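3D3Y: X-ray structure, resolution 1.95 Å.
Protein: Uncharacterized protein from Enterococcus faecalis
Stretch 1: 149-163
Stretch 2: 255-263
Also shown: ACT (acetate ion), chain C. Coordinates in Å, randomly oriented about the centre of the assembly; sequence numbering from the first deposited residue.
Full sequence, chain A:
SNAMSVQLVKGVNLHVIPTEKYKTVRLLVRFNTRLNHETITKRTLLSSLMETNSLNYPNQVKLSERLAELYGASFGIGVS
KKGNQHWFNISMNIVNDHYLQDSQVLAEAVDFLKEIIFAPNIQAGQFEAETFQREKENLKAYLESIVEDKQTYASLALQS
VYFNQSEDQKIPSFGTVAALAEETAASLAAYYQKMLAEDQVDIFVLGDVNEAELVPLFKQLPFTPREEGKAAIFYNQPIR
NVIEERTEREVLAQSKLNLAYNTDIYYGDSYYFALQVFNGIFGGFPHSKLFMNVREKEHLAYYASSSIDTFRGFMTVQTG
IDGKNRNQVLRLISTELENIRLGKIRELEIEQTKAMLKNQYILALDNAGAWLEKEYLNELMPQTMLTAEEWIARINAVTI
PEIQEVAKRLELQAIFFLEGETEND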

# COMPACT_ATOMS: atom_id res chain seq x y z
N ASP A 149 -1.67 18.71 2.64
CA ASP A 149 -2.98 18.21 3.04
C ASP A 149 -2.89 17.85 4.51
O ASP A 149 -2.22 16.86 4.89
N LYS A 150 -3.54 18.65 5.34
CA LYS A 150 -3.37 18.53 6.80
C LYS A 150 -3.92 17.26 7.43
O LYS A 150 -3.41 16.80 8.47
N GLN A 151 -4.94 16.68 6.81
CA GLN A 151 -5.43 15.37 7.23
C GLN A 151 -4.36 14.30 7.01
O GLN A 151 -4.09 13.52 7.90
N THR A 152 -3.75 14.29 5.82
CA THR A 152 -2.70 13.36 5.47
C THR A 152 -1.50 13.60 6.38
O THR A 152 -0.97 12.66 6.94
N TYR A 153 -1.10 14.86 6.55
CA TYR A 153 0.01 15.18 7.43
C TYR A 153 -0.20 14.60 8.86
O TYR A 153 0.70 13.95 9.41
N ALA A 154 -1.37 14.85 9.43
CA ALA A 154 -1.68 14.43 10.78
C ALA A 154 -1.73 12.91 10.90
O ALA A 154 -1.41 12.36 11.96
N SER A 155 -2.09 12.22 9.82
CA SER A 155 -2.11 10.75 9.79
C SER A 155 -0.69 10.19 9.81
O SER A 155 -0.37 9.27 10.54
N LEU A 156 0.16 10.76 8.97
CA LEU A 156 1.57 10.41 8.97
C LEU A 156 2.25 10.71 10.31
O LEU A 156 3.09 9.93 10.78
N ALA A 157 1.91 11.84 10.92
CA ALA A 157 2.50 12.23 12.19
C ALA A 157 2.05 11.28 13.29
O ALA A 157 2.83 10.95 14.19
N LEU A 158 0.79 10.86 13.24
CA LEU A 158 0.31 9.86 14.19
C LEU A 158 1.13 8.59 14.05
O LEU A 158 1.58 8.02 15.04
N GLN A 159 1.30 8.14 12.82
CA GLN A 159 2.11 6.95 12.56
C GLN A 159 3.56 7.05 13.09
O GLN A 159 4.09 6.08 13.67
N SER A 160 4.17 8.24 12.96
CA SER A 160 5.53 8.46 13.50
C SER A 160 5.57 8.26 15.01
O SER A 160 6.57 7.76 15.52
N VAL A 161 4.51 8.67 15.70
CA VAL A 161 4.43 8.52 17.15
C VAL A 161 4.18 7.06 17.47
O VAL A 161 4.94 6.46 18.25
N TYR A 162 3.15 6.48 16.85
CA TYR A 162 2.82 5.06 17.13
C TYR A 162 4.04 4.15 16.91
O TYR A 162 4.34 3.29 17.75
N PHE A 163 4.73 4.34 15.79
CA PHE A 163 5.90 3.52 15.41
C PHE A 163 7.25 4.10 15.81
O PHE A 163 8.28 3.85 15.17
N SER A 255 -8.50 21.93 13.47
CA SER A 255 -7.48 21.10 14.13
C SER A 255 -7.69 19.63 13.79
O SER A 255 -8.78 19.25 13.38
N LYS A 256 -6.66 18.82 13.93
CA LYS A 256 -6.75 17.39 13.71
C LYS A 256 -6.49 16.66 15.00
O LYS A 256 -5.54 16.99 15.72
N LEU A 257 -7.33 15.68 15.31
CA LEU A 257 -7.07 14.88 16.50
C LEU A 257 -7.15 13.40 16.14
O LEU A 257 -8.23 12.90 15.81
N ASN A 258 -6.01 12.73 16.20
CA ASN A 258 -5.92 11.33 15.76
C ASN A 258 -5.43 10.40 16.87
O ASN A 258 -4.64 10.81 17.74
N LEU A 259 -5.85 9.15 16.81
CA LEU A 259 -5.54 8.16 17.87
C LEU A 259 -5.13 6.87 17.20
O LEU A 259 -5.74 6.46 16.20
N ALA A 260 -4.12 6.22 17.77
CA ALA A 260 -3.64 4.94 17.27
C ALA A 260 -3.72 3.90 18.37
O ALA A 260 -3.22 4.11 19.49
N TYR A 261 -4.27 2.74 18.01
CA TYR A 261 -4.45 1.63 18.91
C TYR A 261 -3.71 0.41 18.40
O TYR A 261 -3.71 0.17 17.19
N ASN A 262 -3.13 -0.37 19.30
CA ASN A 262 -2.57 -1.68 18.95
C ASN A 262 -3.75 -2.68 18.93
O ASN A 262 -4.53 -2.75 19.89
N THR A 263 -3.88 -3.42 17.84
CA THR A 263 -4.91 -4.44 17.77
C THR A 263 -4.32 -5.83 17.95
O THR A 263 -5.05 -6.75 18.32

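This is a helix laid on one face of a strand, packed through alanines, a leucine, a tyrosine and the aliphatic part of a lysine, with an asparagine in the middle, and tied by two weak asparagine hydrogen bonds. Helix 150-162 and strand 255-262 run in broadly the same direction, 37° apart, with their axes approaching to 8.6 Å. The register follows from two repeats: every fourth residue of the helix, Ala154, Leu158 and Tyr162, meets every second residue of the strand, Lys256, Asn258 and Ala260. All six point their CA-to-CB bonds toward the partner, whereas Leu257, Leu259 and Tyr261 point away.

Side-chain size on the helix grows along this row. Ala154 begins the row, its CB 3.6 Å from Lys256 CB. Lys256, with chi1 and chi2 both m and the rest t, lays its aliphatic chain along the first helical turn: its CG is 3.8 Å from Lys150 O, and its CE is 3.8 Å from Gln151 N. The methylenes do the packing here, while the amine finds its hydrogen bond just outside the two stretches. Lys150 starts toward the strand, but its end leads away.

Asn258, chi1 m, occupies the middle. Its ND2 donates a weak hydrogen bond to Ala154 O at 3.1 Å, an oxygen that also accepts the helical bond from Leu158 N. The same ND2 donates to water 1, with 2.9 Å between Asn258 ND2 and the water O; the O of the same water lies 2.6 Å from Gln151 O, an acceptor within its reach. One amide nitrogen thus binds the helix backbone directly and holds a water that also sits against it. Asn258 OD1 is satisfied elsewhere in the structure.

Leu158, chi1 t and chi2 p, spreads its methyls over the strand: CD2 lies 3.7 Å from Asn258 CB and 3.6 Å from Leu259 O, and CD1 lies 3.9 Å from Ala260 CB. The small Ala260 also receives Tyr162, whose CD1 comes to 3.6 Å from Ala260 CB. With chi1 t, the tyrosine extends along the strand, its ring oblique to Ala260 and the backbone beyond, so that its hydroxyl reaches Asn262. There Asn262 ND2, on a t side chain that leaves the strand sideways, donates a weak hydrogen bond to Tyr162 OH at 3.0 Å.

Outside the interface, Asp149 caps the helix by accepting from Thr152 N at its OD1, 3.0 Å away. At the strand's start, Ser255 OG donates to acetate OXT over a very short 2.4 Å.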

# COMPACT_ATOMS: atom_id res chain seq x y z
CB ASP A 149 -3.38 17.01 2.22
CG ASP A 149 -4.76 16.52 2.56
OD1 ASP A 149 -4.96 16.01 3.68
OD2 ASP A 149 -5.66 16.67 1.73
CB LYS A 150 -3.89 19.78 7.51
CG LYS A 150 -3.14 21.06 7.13
CD LYS A 150 -1.64 20.86 7.26
CE LYS A 150 -0.91 22.13 6.81
NZ LYS A 150 0.55 21.90 6.75
CB GLN A 151 -6.77 15.00 6.56
CG GLN A 151 -7.15 13.48 6.60
CD GLN A 151 -8.65 13.22 6.46
OE1 GLN A 151 -9.42 14.10 6.09
NE2 GLN A 151 -9.07 11.99 6.78
CB THR A 152 -2.29 13.46 3.97
OG1 THR A 152 -3.45 13.31 3.16
CG2 THR A 152 -1.31 12.35 3.60
CB TYR A 153 0.25 16.70 7.50
CG TYR A 153 1.37 17.01 8.48
CD1 TYR A 153 2.70 16.75 8.13
CD2 TYR A 153 1.10 17.49 9.75
CE1 TYR A 153 3.73 16.99 9.03
CE2 TYR A 153 2.13 17.74 10.65
CZ TYR A 153 3.44 17.48 10.28
OH TYR A 153 4.47 17.72 11.16
CB ALA A 154 -2.98 15.06 11.25
CB SER A 155 -2.82 10.23 8.54
OG SER A 155 -2.82 8.79 8.59
CB LEU A 156 2.28 11.12 7.82
CG LEU A 156 1.80 10.72 6.43
CD1 LEU A 156 2.28 11.79 5.46
CD2 LEU A 156 2.32 9.34 6.03
CB ALA A 157 2.13 13.68 12.57
CB LEU A 158 -1.18 9.55 13.95
CG LEU A 158 -1.78 8.42 14.79
CD1 LEU A 158 -1.87 8.87 16.24
CD2 LEU A 158 -3.15 8.06 14.22
CB GLN A 159 2.04 6.56 11.09
CG GLN A 159 0.67 5.95 10.75
CD GLN A 159 0.55 5.42 9.32
OE1 GLN A 159 1.49 4.85 8.76
NE2 GLN A 159 -0.64 5.56 8.75
CB SER A 160 6.06 9.86 13.21
OG SER A 160 6.42 9.98 11.85
CB VAL A 161 3.32 9.39 17.78
CG1 VAL A 161 3.29 9.20 19.31
CG2 VAL A 161 3.58 10.86 17.47
CB TYR A 162 1.59 4.57 16.31
CG TYR A 162 1.25 3.11 16.60
CD1 TYR A 162 0.46 2.77 17.69
CD2 TYR A 162 1.79 2.07 15.83
CE1 TYR A 162 0.16 1.43 17.99
CE2 TYR A 162 1.50 0.71 16.13
CZ TYR A 162 0.68 0.41 17.20
OH TYR A 162 0.39 -0.91 17.52
CB PHE A 163 5.89 3.30 13.89
CG PHE A 163 4.71 2.50 13.40
CD1 PHE A 163 4.64 1.12 13.66
CD2 PHE A 163 3.69 3.11 12.66
CE1 PHE A 163 3.57 0.35 13.20
CE2 PHE A 163 2.59 2.36 12.19
CZ PHE A 163 2.54 0.97 12.47
CB SER A 255 -7.52 21.28 15.65
OG SER A 255 -7.22 22.63 15.99
CB LYS A 256 -5.74 16.92 12.66
CG LYS A 256 -5.78 17.72 11.35
CD LYS A 256 -7.14 17.64 10.69
CE LYS A 256 -7.22 18.33 9.34
NZ LYS A 256 -8.64 18.21 8.80
CB LEU A 257 -8.05 15.27 17.64
CG LEU A 257 -7.97 14.43 18.94
CD1 LEU A 257 -6.56 14.55 19.62
CD2 LEU A 257 -9.10 14.82 19.93
CB ASN A 258 -4.97 11.21 14.54
CG ASN A 258 -5.42 12.03 13.35
OD1 ASN A 258 -6.61 12.36 13.19
ND2 ASN A 258 -4.46 12.36 12.48
CB LEU A 259 -6.77 7.86 18.74
CG LEU A 259 -7.44 8.92 19.61
CD1 LEU A 259 -8.27 9.91 18.76
CD2 LEU A 259 -8.33 8.22 20.58
CB ALA A 260 -2.21 5.07 16.78
CB TYR A 261 -5.92 1.24 18.92
CG TYR A 261 -6.92 2.28 19.35
CD1 TYR A 261 -7.43 2.28 20.65
CD2 TYR A 261 -7.39 3.23 18.45
CE1 TYR A 261 -8.38 3.23 21.03
CE2 TYR A 261 -8.35 4.17 18.82
CZ TYR A 261 -8.84 4.15 20.10
OH TYR A 261 -9.79 5.08 20.44
CB ASN A 262 -1.51 -2.09 19.99
CG ASN A 262 -0.84 -3.43 19.67
OD1 ASN A 262 -1.43 -4.48 19.84
ND2 ASN A 262 0.39 -3.37 19.25
CB THR A 263 -5.62 -4.45 16.41
OG1 THR A 263 -4.65 -4.77 15.40
CG2 THR A 263 -6.27 -3.08 16.09
C ACT C . -9.49 25.33 15.58
O ACT C . -9.27 25.65 14.39
OXT ACT C . -8.90 24.33 16.03
CH3 ACT C . -10.42 26.12 16.41
O HOH W 1 -5.60 12.53 9.78